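Local coordinates for aminoglycoside phosphotransferase (Mycobacterium smegmatis, PDB 6EF6), which phosphorylates (S)-1-amino-2-propanol as the kinase of a bacterial microcompartment for aminoacetone utilization, at residues 33-38 and 112-116; 47-51 and 135-139; 206-211 and 345-350. One frame throughout, in Å; residues are numbered along the deposited sequence.

Contact 1: residues 33-38 and 112-116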
ATOM      1  N   GLN A  33      15.097  16.159 -15.146  1.00 41.11           N
ATOM      2  CA  GLN A  33      16.225  16.636 -14.352  1.00 41.32           C
ATOM      3  C   GLN A  33      16.958  15.474 -13.717  1.00 34.93           C
ATOM      4  O   GLN A  33      18.195  15.461 -13.663  1.00 37.41           O
ATOM      5  CB  GLN A  33      15.754  17.577 -13.246  1.00 52.05           C
ATOM      6  CG  GLN A  33      15.186  18.908 -13.719  1.00 59.64           C
ATOM      7  CD  GLN A  33      14.795  19.796 -12.553  1.00 64.02           C
ATOM      8  OE1 GLN A  33      15.622  20.107 -11.694  1.00 67.55           O
ATOM      9  NE2 GLN A  33      13.527  20.187 -12.502  1.00 65.29           N
ATOM     10  N   ALA A  34      16.209  14.508 -13.183  1.00 32.68           N
ATOM     11  CA  ALA A  34      16.830  13.410 -12.457  1.00 31.03           C
ATOM     12  C   ALA A  34      17.682  12.539 -13.363  1.00 31.69           C
ATOM     13  O   ALA A  34      18.660  11.937 -12.900  1.00 31.79           O
ATOM     14  CB  ALA A  34      15.757  12.559 -11.759  1.00 29.71           C
ATOM     15  N   LEU A  35      17.319  12.425 -14.636  1.00 33.28           N
ATOM     16  CA  LEU A  35      18.082  11.587 -15.558  1.00 35.39           C
ATOM     17  C   LEU A  35      19.544  11.981 -15.611  1.00 36.37           C
ATOM     18  O   LEU A  35      20.405  11.127 -15.844  1.00 36.03           O
ATOM     19  CB  LEU A  35      17.467  11.619 -16.955  1.00 42.06           C
ATOM     20  CG  LEU A  35      16.108  10.918 -17.073  1.00 40.50           C
ATOM     21  CD1 LEU A  35      15.601  11.036 -18.496  1.00 41.60           C
ATOM     22  CD2 LEU A  35      16.183   9.457 -16.649  1.00 37.84           C
ATOM     23  N   THR A  36      19.864  13.255 -15.421  1.00 35.25           N
ATOM     24  CA  THR A  36      21.269  13.619 -15.543  1.00 36.40           C
ATOM     25  C   THR A  36      22.112  12.978 -14.449  1.00 36.38           C
ATOM     26  O   THR A  36      23.344  12.958 -14.574  1.00 36.91           O
ATOM     27  CB  THR A  36      21.466  15.136 -15.539  1.00 38.18           C
ATOM     28  OG1 THR A  36      21.137  15.646 -14.249  1.00 38.99           O
ATOM     29  CG2 THR A  36      20.575  15.785 -16.552  1.00 39.07           C
ATOM     30  N   HIS A  37      21.489  12.476 -13.383  1.00 33.88           N
ATOM     31  CA  HIS A  37      22.228  11.868 -12.275  1.00 33.28           C
ATOM     32  C   HIS A  37      22.470  10.378 -12.455  1.00 34.65           C
ATOM     33  O   HIS A  37      23.102   9.759 -11.602  1.00 35.84           O
ATOM     34  CB  HIS A  37      21.508  12.145 -10.957  1.00 32.11           C
ATOM     35  CG  HIS A  37      21.527  13.586 -10.593  1.00 38.02           C
ATOM     36  ND1 HIS A  37      20.612  14.487 -11.097  1.00 44.86           N
ATOM     37  CD2 HIS A  37      22.389  14.306  -9.838  1.00 43.66           C
ATOM     38  CE1 HIS A  37      20.899  15.694 -10.647  1.00 46.62           C
ATOM     39  NE2 HIS A  37      21.978  15.615  -9.889  1.00 47.76           N
ATOM     40  N   TYR A  38      22.034   9.803 -13.553  1.00 33.15           N
ATOM     41  CA  TYR A  38      22.147   8.386 -13.821  1.00 36.60           C
ATOM     42  C   TYR A  38      22.838   8.183 -15.160  1.00 41.89           C
ATOM     43  O   TYR A  38      22.919   9.092 -15.993  1.00 37.95           O
ATOM     44  CB  TYR A  38      20.756   7.739 -13.819  1.00 30.15           C
ATOM     45  CG  TYR A  38      20.064   7.857 -12.470  1.00 30.36           C
ATOM     46  CD1 TYR A  38      20.325   6.939 -11.437  1.00 29.66           C
ATOM     47  CD2 TYR A  38      19.138   8.858 -12.217  1.00 29.75           C
ATOM     48  CE1 TYR A  38      19.686   7.025 -10.211  1.00 27.95           C
ATOM     49  CE2 TYR A  38      18.482   8.941 -10.988  1.00 27.13           C
ATOM     50  CZ  TYR A  38      18.750   8.008  -9.992  1.00 31.37           C
ATOM     51  OH  TYR A  38      18.103   8.080  -8.787  1.00 31.45           O
ATOM     52  N   VAL A 112      17.990  10.494  -5.061  1.00 30.05           N
ATOM     53  CA  VAL A 112      18.405  11.736  -5.716  1.00 32.73           C
ATOM     54  C   VAL A 112      17.368  12.796  -5.390  1.00 30.00           C
ATOM     55  O   VAL A 112      16.182  12.602  -5.666  1.00 32.57           O
ATOM     56  CB  VAL A 112      18.512  11.553  -7.240  1.00 33.90           C
ATOM     57  CG1 VAL A 112      18.734  12.887  -7.933  1.00 42.46           C
ATOM     58  CG2 VAL A 112      19.638  10.586  -7.573  1.00 37.62           C
ATOM     59  N   THR A 113      17.811  13.934  -4.862  1.00 33.76           N
ATOM     60  CA  THR A 113      16.930  15.059  -4.585  1.00 39.86           C
ATOM     61  C   THR A 113      17.198  16.133  -5.614  1.00 36.56           C
ATOM     62  O   THR A 113      18.348  16.544  -5.786  1.00 39.51           O
ATOM     63  CB  THR A 113      17.187  15.622  -3.185  1.00 43.63           C
ATOM     64  OG1 THR A 113      16.928  14.610  -2.209  1.00 49.76           O
ATOM     65  CG2 THR A 113      16.280  16.818  -2.904  1.00 42.09           C
ATOM     66  N   VAL A 114      16.149  16.586  -6.303  1.00 35.64           N
ATOM     67  CA  VAL A 114      16.350  17.650  -7.277  1.00 43.78           C
ATOM     68  C   VAL A 114      15.491  18.847  -6.911  1.00 39.42           C
ATOM     69  O   VAL A 114      14.367  18.724  -6.418  1.00 40.33           O
ATOM     70  CB  VAL A 114      16.159  17.244  -8.756  1.00 51.15           C
ATOM     71  CG1 VAL A 114      17.022  16.017  -9.096  1.00 63.93           C
ATOM     72  CG2 VAL A 114      14.725  16.993  -9.056  1.00 44.57           C
ATOM     73  N   ASP A 115      16.041  20.017  -7.193  1.00 42.09           N
ATOM     74  CA  ASP A 115      15.474  21.286  -6.784  1.00 55.81           C
ATOM     75  C   ASP A 115      15.134  22.077  -8.035  1.00 59.39           C
ATOM     76  O   ASP A 115      16.054  22.481  -8.767  1.00 70.85           O
ATOM     77  CB  ASP A 115      16.524  22.056  -5.978  1.00 67.52           C
ATOM     78  CG  ASP A 115      15.917  23.136  -5.096  1.00 77.90           C
ATOM     79  OD1 ASP A 115      14.801  23.606  -5.414  1.00 72.92           O
ATOM     80  OD2 ASP A 115      16.561  23.515  -4.088  1.00 84.83           O
ATOM     81  N   PRO A 116      13.870  22.311  -8.339  1.00 50.81           N
ATOM     82  CA  PRO A 116      13.544  23.429  -9.241  1.00 67.63           C
ATOM     83  C   PRO A 116      13.378  24.734  -8.471  1.00 74.68           C
ATOM     84  O   PRO A 116      13.670  24.785  -7.272  1.00 76.28           O
ATOM     85  CB  PRO A 116      12.233  22.989  -9.898  1.00 64.35           C
ATOM     86  CG  PRO A 116      11.747  21.769  -9.087  1.00 53.52           C
ATOM     87  CD  PRO A 116      12.674  21.578  -7.923  1.00 40.53           C
TER

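Contact 2: residues 47-51 and 135-139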
ATOM      1  N   ARG A  47       7.830   7.264 -20.053  1.00 35.35           N
ATOM      2  CA  ARG A  47       6.428   6.872 -20.210  1.00 35.08           C
ATOM      3  C   ARG A  47       5.833   6.814 -18.813  1.00 34.34           C
ATOM      4  O   ARG A  47       6.301   6.033 -17.969  1.00 34.19           O
ATOM      5  CB  ARG A  47       6.348   5.486 -20.851  1.00 40.51           C
ATOM      6  CG  ARG A  47       4.968   4.846 -20.887  1.00 46.21           C
ATOM      7  CD  ARG A  47       4.105   5.511 -21.923  1.00 48.36           C
ATOM      8  NE  ARG A  47       4.755   5.480 -23.220  1.00 52.74           N
ATOM      9  CZ  ARG A  47       4.429   6.263 -24.242  1.00 49.07           C
ATOM     10  NH1 ARG A  47       3.448   7.152 -24.117  1.00 50.42           N
ATOM     11  NH2 ARG A  47       5.101   6.163 -25.383  1.00 48.38           N
ATOM     12  N   LEU A  48       4.810   7.620 -18.554  1.00 34.66           N
ATOM     13  CA  LEU A  48       4.156   7.578 -17.243  1.00 34.36           C
ATOM     14  C   LEU A  48       3.395   6.268 -17.054  1.00 29.97           C
ATOM     15  O   LEU A  48       2.536   5.916 -17.864  1.00 34.28           O
ATOM     16  CB  LEU A  48       3.184   8.752 -17.094  1.00 37.23           C
ATOM     17  CG  LEU A  48       2.528   8.833 -15.702  1.00 38.49           C
ATOM     18  CD1 LEU A  48       3.588   9.083 -14.615  1.00 41.27           C
ATOM     19  CD2 LEU A  48       1.410   9.904 -15.687  1.00 33.78           C
ATOM     20  N   LEU A  49       3.689   5.556 -15.964  1.00 31.69           N
ATOM     21  CA  LEU A  49       3.047   4.283 -15.659  1.00 34.77           C
ATOM     22  C   LEU A  49       1.870   4.482 -14.703  1.00 33.17           C
ATOM     23  O   LEU A  49       1.818   5.443 -13.931  1.00 33.45           O
ATOM     24  CB  LEU A  49       4.071   3.310 -15.049  1.00 31.70           C
ATOM     25  CG  LEU A  49       5.260   2.974 -15.959  1.00 34.96           C
ATOM     26  CD1 LEU A  49       6.173   1.961 -15.277  1.00 43.26           C
ATOM     27  CD2 LEU A  49       4.797   2.454 -17.332  1.00 36.30           C
ATOM     28  N   ASN A  50       0.916   3.557 -14.757  1.00 30.82           N
ATOM     29  CA  ASN A  50      -0.297   3.658 -13.938  1.00 29.11           C
ATOM     30  C   ASN A  50      -0.116   2.901 -12.618  1.00 30.61           C
ATOM     31  O   ASN A  50      -0.893   2.024 -12.248  1.00 34.35           O
ATOM     32  CB  ASN A  50      -1.512   3.179 -14.715  1.00 34.15           C
ATOM     33  CG  ASN A  50      -1.873   4.116 -15.832  1.00 38.16           C
ATOM     34  OD1 ASN A  50      -1.389   5.244 -15.867  1.00 38.54           O
ATOM     35  ND2 ASN A  50      -2.700   3.660 -16.749  1.00 44.34           N
ATOM     36  N   LEU A  51       0.919   3.289 -11.913  1.00 27.90           N
ATOM     37  CA  LEU A  51       1.321   2.641 -10.675  1.00 29.01           C
ATOM     38  C   LEU A  51       1.639   3.742  -9.681  1.00 42.42           C
ATOM     39  O   LEU A  51       2.180   4.785 -10.057  1.00 56.29           O
ATOM     40  CB  LEU A  51       2.584   1.809 -10.893  1.00 28.45           C
ATOM     41  CG  LEU A  51       2.718   0.798 -12.045  1.00 30.44           C
ATOM     42  CD1 LEU A  51       4.159   0.462 -12.299  1.00 37.42           C
ATOM     43  CD2 LEU A  51       1.945  -0.435 -11.763  1.00 31.93           C
ATOM     44  N   ALA A 135       5.828  -4.377 -15.758  1.00 30.22           N
ATOM     45  CA  ALA A 135       5.669  -2.933 -15.677  1.00 28.99           C
ATOM     46  C   ALA A 135       5.501  -2.262 -17.031  1.00 32.34           C
ATOM     47  O   ALA A 135       5.028  -1.130 -17.074  1.00 31.70           O
ATOM     48  CB  ALA A 135       6.882  -2.313 -14.972  1.00 29.78           C
ATOM     49  N   GLU A 136       5.900  -2.901 -18.125  1.00 35.07           N
ATOM     50  CA  GLU A 136       5.736  -2.258 -19.417  1.00 37.35           C
ATOM     51  C   GLU A 136       4.247  -2.192 -19.753  1.00 34.87           C
ATOM     52  O   GLU A 136       3.515  -3.151 -19.512  1.00 33.05           O
ATOM     53  CB  GLU A 136       6.481  -3.021 -20.506  1.00 40.95           C
ATOM     54  CG  GLU A 136       6.442  -2.310 -21.843  1.00 49.35           C
ATOM     55  CD  GLU A 136       7.262  -3.006 -22.904  1.00 60.22           C
ATOM     56  OE1 GLU A 136       8.331  -3.560 -22.569  1.00 54.25           O
ATOM     57  OE2 GLU A 136       6.832  -2.992 -24.077  1.00 71.97           O
ATOM     58  N   PRO A 137       3.753  -1.064 -20.248  1.00 39.63           N
ATOM     59  CA  PRO A 137       2.325  -0.981 -20.569  1.00 42.56           C
ATOM     60  C   PRO A 137       1.937  -2.021 -21.612  1.00 44.19           C
ATOM     61  O   PRO A 137       2.685  -2.272 -22.567  1.00 39.42           O
ATOM     62  CB  PRO A 137       2.177   0.434 -21.132  1.00 46.65           C
ATOM     63  CG  PRO A 137       3.253   1.193 -20.465  1.00 50.05           C
ATOM     64  CD  PRO A 137       4.411   0.244 -20.380  1.00 45.82           C
ATOM     65  N   ASP A 138       0.754  -2.621 -21.441  1.00 45.07           N
ATOM     66  CA  ASP A 138      -0.149  -2.376 -20.304  1.00 41.07           C
ATOM     67  C   ASP A 138       0.375  -3.163 -19.107  1.00 35.84           C
ATOM     68  O   ASP A 138       0.720  -4.334 -19.246  1.00 35.42           O
ATOM     69  CB  ASP A 138      -1.580  -2.816 -20.620  1.00 53.48           C
ATOM     70  CG  ASP A 138      -2.229  -1.959 -21.693  1.00 78.27           C
ATOM     71  OD1 ASP A 138      -1.912  -0.752 -21.761  1.00 83.89           O
ATOM     72  OD2 ASP A 138      -3.057  -2.497 -22.466  1.00 88.02           O
ATOM     73  N   GLU A 139       0.430  -2.501 -17.950  1.00 36.49           N
ATOM     74  CA  GLU A 139       1.002  -3.111 -16.756  1.00 37.35           C
ATOM     75  C   GLU A 139       0.211  -4.349 -16.361  1.00 35.06           C
ATOM     76  O   GLU A 139      -1.020  -4.349 -16.368  1.00 34.44           O
ATOM     77  CB  GLU A 139       0.943  -2.124 -15.598  1.00 32.74           C
ATOM     78  CG  GLU A 139       1.743  -0.853 -15.816  1.00 40.05           C
ATOM     79  CD  GLU A 139       0.928   0.251 -16.465  1.00 41.80           C
ATOM     80  OE1 GLU A 139      -0.176  -0.032 -16.973  1.00 45.52           O
ATOM     81  OE2 GLU A 139       1.378   1.411 -16.458  1.00 37.76           O
TER

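Contact 3: residues 206-211 and 345-350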
ATOM      1  N   ARG A 206     -20.416   4.615  14.715  1.00 13.78           N
ATOM      2  CA  ARG A 206     -20.677   3.510  15.632  1.00 14.82           C
ATOM      3  C   ARG A 206     -19.783   2.332  15.312  1.00 14.25           C
ATOM      4  O   ARG A 206     -19.233   1.705  16.212  1.00 14.40           O
ATOM      5  CB  ARG A 206     -22.156   3.139  15.513  1.00 16.82           C
ATOM      6  CG  ARG A 206     -22.668   2.252  16.656  1.00 21.28           C
ATOM      7  CD  ARG A 206     -22.641   3.042  17.964  1.00 45.25           C
ATOM      8  NE  ARG A 206     -23.361   2.392  19.065  1.00 50.22           N
ATOM      9  CZ  ARG A 206     -22.951   2.401  20.334  1.00 58.17           C
ATOM     10  NH1 ARG A 206     -21.849   3.053  20.680  1.00 58.79           N
ATOM     11  NH2 ARG A 206     -23.666   1.801  21.287  1.00 55.39           N
ATOM     12  N   ALA A 207     -19.632   2.016  14.023  1.00 13.72           N
ATOM     13  CA  ALA A 207     -18.771   0.918  13.609  1.00 14.66           C
ATOM     14  C   ALA A 207     -17.319   1.254  13.872  1.00 13.65           C
ATOM     15  O   ALA A 207     -16.568   0.385  14.360  1.00 13.50           O
ATOM     16  CB  ALA A 207     -18.999   0.591  12.126  1.00 14.08           C
ATOM     17  N   GLN A 208     -16.893   2.507  13.628  1.00 13.74           N
ATOM     18  CA  GLN A 208     -15.532   2.937  13.968  1.00 14.23           C
ATOM     19  C   GLN A 208     -15.240   2.731  15.438  1.00 13.90           C
ATOM     20  O   GLN A 208     -14.126   2.331  15.823  1.00 14.30           O
ATOM     21  CB  GLN A 208     -15.370   4.430  13.648  1.00 14.98           C
ATOM     22  CG  GLN A 208     -14.033   4.992  14.029  1.00 15.94           C
ATOM     23  CD  GLN A 208     -14.061   6.468  14.125  1.00 15.83           C
ATOM     24  OE1 GLN A 208     -13.521   7.178  13.282  1.00 16.05           O
ATOM     25  NE2 GLN A 208     -14.683   6.991  15.164  1.00 16.70           N
ATOM     26  N   ASP A 209     -16.164   3.120  16.306  1.00 13.50           N
ATOM     27  CA  ASP A 209     -15.924   3.025  17.739  1.00 14.99           C
ATOM     28  C   ASP A 209     -15.839   1.566  18.203  1.00 14.31           C
ATOM     29  O   ASP A 209     -15.038   1.239  19.082  1.00 15.23           O
ATOM     30  CB  ASP A 209     -16.994   3.844  18.492  1.00 15.95           C
ATOM     31  CG  ASP A 209     -16.848   5.344  18.301  1.00 18.23           C
ATOM     32  OD1 ASP A 209     -15.801   5.878  17.851  1.00 16.93           O
ATOM     33  OD2 ASP A 209     -17.822   6.009  18.699  1.00 17.14           O
ATOM     34  N   LEU A 210     -16.634   0.682  17.609  1.00 14.40           N
ATOM     35  CA  LEU A 210     -16.517  -0.755  17.866  1.00 13.93           C
ATOM     36  C   LEU A 210     -15.167  -1.267  17.385  1.00 13.72           C
ATOM     37  O   LEU A 210     -14.470  -1.973  18.132  1.00 14.48           O
ATOM     38  CB  LEU A 210     -17.686  -1.490  17.167  1.00 14.17           C
ATOM     39  CG  LEU A 210     -17.584  -3.010  17.310  1.00 17.85           C
ATOM     40  CD1 LEU A 210     -17.529  -3.463  18.759  1.00 23.33           C
ATOM     41  CD2 LEU A 210     -18.761  -3.636  16.571  1.00 19.75           C
ATOM     42  N   LEU A 211     -14.734  -0.864  16.200  1.00 14.35           N
ATOM     43  CA  LEU A 211     -13.410  -1.207  15.710  1.00 14.86           C
ATOM     44  C   LEU A 211     -12.331  -0.762  16.667  1.00 12.98           C
ATOM     45  O   LEU A 211     -11.395  -1.512  16.968  1.00 14.82           O
ATOM     46  CB  LEU A 211     -13.209  -0.568  14.350  1.00 14.33           C
ATOM     47  CG  LEU A 211     -11.779  -0.525  13.810  1.00 13.71           C
ATOM     48  CD1 LEU A 211     -11.314  -1.930  13.504  1.00 14.31           C
ATOM     49  CD2 LEU A 211     -11.704   0.312  12.570  1.00 15.11           C
ATOM     50  N   TYR A 345     -20.956  -5.066  10.024  1.00 14.07           N
ATOM     51  CA  TYR A 345     -19.974  -5.112  11.109  1.00 14.69           C
ATOM     52  C   TYR A 345     -20.666  -4.979  12.457  1.00 14.72           C
ATOM     53  O   TYR A 345     -20.442  -5.781  13.374  1.00 16.50           O
ATOM     54  CB  TYR A 345     -18.971  -3.996  10.868  1.00 14.19           C
ATOM     55  CG  TYR A 345     -17.747  -4.032  11.745  1.00 13.47           C
ATOM     56  CD1 TYR A 345     -16.735  -4.926  11.542  1.00 14.47           C
ATOM     57  CD2 TYR A 345     -17.586  -3.096  12.779  1.00 14.49           C
ATOM     58  CE1 TYR A 345     -15.601  -4.905  12.319  1.00 15.00           C
ATOM     59  CE2 TYR A 345     -16.505  -3.075  13.569  1.00 14.99           C
ATOM     60  CZ  TYR A 345     -15.469  -3.984  13.407  1.00 15.64           C
ATOM     61  OH  TYR A 345     -14.368  -3.942  14.197  1.00 17.32           O
ATOM     62  N   LEU A 346     -21.589  -4.023  12.568  1.00 16.11           N
ATOM     63  CA  LEU A 346     -22.277  -3.801  13.830  1.00 16.55           C
ATOM     64  C   LEU A 346     -23.187  -4.954  14.206  1.00 18.57           C
ATOM     65  O   LEU A 346     -23.226  -5.372  15.374  1.00 19.32           O
ATOM     66  CB  LEU A 346     -23.088  -2.524  13.737  1.00 18.88           C
ATOM     67  CG  LEU A 346     -22.268  -1.238  13.758  1.00 18.84           C
ATOM     68  CD1 LEU A 346     -23.154  -0.057  13.385  1.00 21.11           C
ATOM     69  CD2 LEU A 346     -21.691  -0.981  15.129  1.00 19.94           C
ATOM     70  N   SER A 347     -23.907  -5.512  13.218  1.00 17.29           N
ATOM     71  CA  SER A 347     -24.849  -6.590  13.513  1.00 18.77           C
ATOM     72  C   SER A 347     -24.178  -7.901  13.870  1.00 19.38           C
ATOM     73  O   SER A 347     -24.833  -8.766  14.460  1.00 22.21           O
ATOM     74  CB  SER A 347     -25.845  -6.781  12.363  1.00 22.82           C
ATOM     75  OG  SER A 347     -25.172  -7.269  11.192  1.00 27.70           O
ATOM     76  N   SER A 348     -22.896  -8.049  13.568  1.00 18.18           N
ATOM     77  CA  SER A 348     -22.144  -9.253  13.913  1.00 19.15           C
ATOM     78  C   SER A 348     -21.150  -9.011  15.040  1.00 20.23           C
ATOM     79  O   SER A 348     -20.295  -9.846  15.283  1.00 21.63           O
ATOM     80  CB  SER A 348     -21.423  -9.754  12.654  1.00 18.72           C
ATOM     81  OG  SER A 348     -20.416  -8.810  12.298  1.00 18.34           O
ATOM     82  N   ASP A 349     -21.265  -7.888  15.754  1.00 20.09           N
ATOM     83  CA  ASP A 349     -20.333  -7.560  16.827  0.53 21.62           C
ATOM     84  C   ASP A 349     -18.895  -7.531  16.324  1.00 20.11           C
ATOM     85  O   ASP A 349     -17.958  -7.885  17.034  1.00 23.64           O
ATOM     86  CB  ASP A 349     -20.489  -8.490  18.026  0.53 25.21           C
ATOM     87  CG  ASP A 349     -19.848  -7.934  19.272  0.53 29.72           C
ATOM     88  OD1 ASP A 349     -19.812  -6.695  19.416  0.53 32.40           O
ATOM     89  OD2 ASP A 349     -19.388  -8.730  20.108  0.53 34.26           O
ATOM     90  N   GLY A 350     -18.721  -7.085  15.110  1.00 19.18           N
ATOM     91  CA  GLY A 350     -17.433  -6.925  14.495  1.00 21.04           C
ATOM     92  C   GLY A 350     -16.851  -8.151  13.866  1.00 21.68           C
ATOM     93  O   GLY A 350     -15.691  -8.108  13.454  1.00 24.08           O
TER

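Contact 1: residues 33-38 and 112-116
Val112 carries the apolar part of this contact by splitting its two methyl branches between two aromatic rings. CG1 lies over one face of the His37 imidazole, offset toward the rim. It makes a CH-pi contact, 4.1 Å from Val112 CG1 to the centroid of the His37 ring and 21° off the ring normal. CG2 goes to the phenol of Tyr38, 3.2 Å from Val112 CG2 to Tyr38 OH. This is a tight approach, and Tyr38 CZ is also close. With CG1 anti to the backbone N (chi1 171°), CG2 sits anti to the carbonyl carbon, and each methyl has its own ring. Val114 adds a lighter apolar contact. Its CG1 is 4.2 Å from His37 CE1 and 4.3 Å from Ala34 CA, close to the backbone of helix 28-35.

The Gln33 amide packs on the strand end by van der Waals contact. Gln33, extended beyond CG, reaches across to Pro116 at about a right angle. Its NE2 is 4.0 Å from Pro116 CB, and its OE1 is 3.8 Å from Asp115 O. No hydrogen bond joins the two segments.

Within 33-38, backbone and side-chain bonds close the end of the helix and the turn. Gln33 O accepts from both Thr36 OG1 and Thr36 N. Tyr38 N binds Leu35 O, 3.1 Å apart, across a type I turn that contains His37 and ends at Tyr38. Tyr38 also packs edge-to-face on His128, and backbone bonds from Val112 to Val126 and from Val114 to Arg124 hold the strand in its sheet. The arrangement belongs to the N-terminal lobe of the kinase-like phosphotransferase fold. Here the end of helix 28-35 and its following turn pack on 112-114, an outermost strand of the five-stranded antiparallel sheet.

Contact 2: residues 47-51 and 135-139
Asn50 and Glu139 join the loop that leaves strand 45-48 to the segment that follows strand 124-130. The loop between strands 45-48 and 55-61 probably corresponds to the nucleotide-binding loop of kinase-like folds, and 135-139 lies beyond strand 124-130, in the connection towards the other lobe. One hydrogen bond crosses the contact, Asn50 N to Glu139 OE2, 2.8 Å. It is nearly straight at 175°, but the N-H meets the carboxylate from above its plane, 48° out of it. The bend in the Glu139 chain at chi2 (90°) turns the carboxylate back toward the loop. OE2 also lies 3.4 Å from Leu49 CA. Asn50 is the centre of an inverse gamma turn, with a weak bond from Leu51 N to Leu49 O.

The rest is apolar. Leu49 CD2 lies 3.7 Å from Pro137 CG and close to Ala135 O, while Leu49 CD1 faces Ala135 CB at 4.3 Å. Arg47 CG touches Pro137 CG at 4.1 Å, the two side chains meeting at a slant. Leu51 CD2 touches the Glu139 stem at CG. The peptide between Pro137 and Asp138 is cis.

Leu49, Arg47 and Pro137 all pack on Leu58 of strand 55-61. Leu51 and Ala135 rest on Leu238 of strand 237-239, and Leu51 also touches the bound benzoic acid.

Contact 3: residues 206-211 and 345-350
Arg206 meets Leu346 through its aliphatic stem. Arg206 CG is 3.7 Å from Leu346 CD2, and the two side chains cross at about a right angle. The guanidinium group points off and takes no part.

Ala207 comes next, where the backbones are closest. Its small CB fits between Tyr345 CD2, at 4.0 Å, and Leu346 CG, at 4.1 Å. Ala207 O also approaches the Tyr345 ring obliquely, 3.5 Å from Tyr345 CE2, although that oxygen already accepts from Leu211 N.

Leu210 points at the other segment and buries the most surface of 206-211. Its CG is anti to the backbone N (chi1 176°), which sends CD2 between Tyr345 and the end of the opposite helix. CD2 is 3.8 Å from Tyr345 CE2 and 3.7 Å from Gly350 N. The chain here closes helix 325-347 with a Schellman motif, with Asp349 as the C-prime residue. Gly350 CA lies over one face of the Tyr345 ring, offset toward the rim.

Leu211 ends the run at the phenol. Tyr345 OH is 3.3 Å from Leu211 CA and near Leu211 CB, and Leu211 N sits at the ring edge, near its plane. Ser305 of helix 303-320 hydrogen-bonds this hydroxyl. Leu309 of the same helix packs on Leu211, and Phe308 on Ala207.

The segments share no hydrogen bond. Helix 198-218 and the C-terminal end of helix 325-347 therefore meet through shape and apolar surface, while the tyrosine hydroxyl finds its partner in a third helix.

Contacts 1 and 2 belong to the same five-stranded sheet. They involve its two outermost strands, 112-114 and 45-48, and their centres lie about 21 Å apart. Contact 3 is on the opposite side of the chain's centre, about 48 Å from contact 1 between centres. It joins helix 198-218 to the C-terminal end of helix 325-347 and the turn after it. It is the most buried of the three. Contacts 1 and 2 are partly buried, with some exposed residues. Chemistry follows place. Contact 1 sets methyls against aromatic rings, and contact 3 sets leucines and an alanine around one tyrosine. Contact 2, between the end of strand 45-48 with its following loop and another loop, alone has a hydrogen bond across its segments.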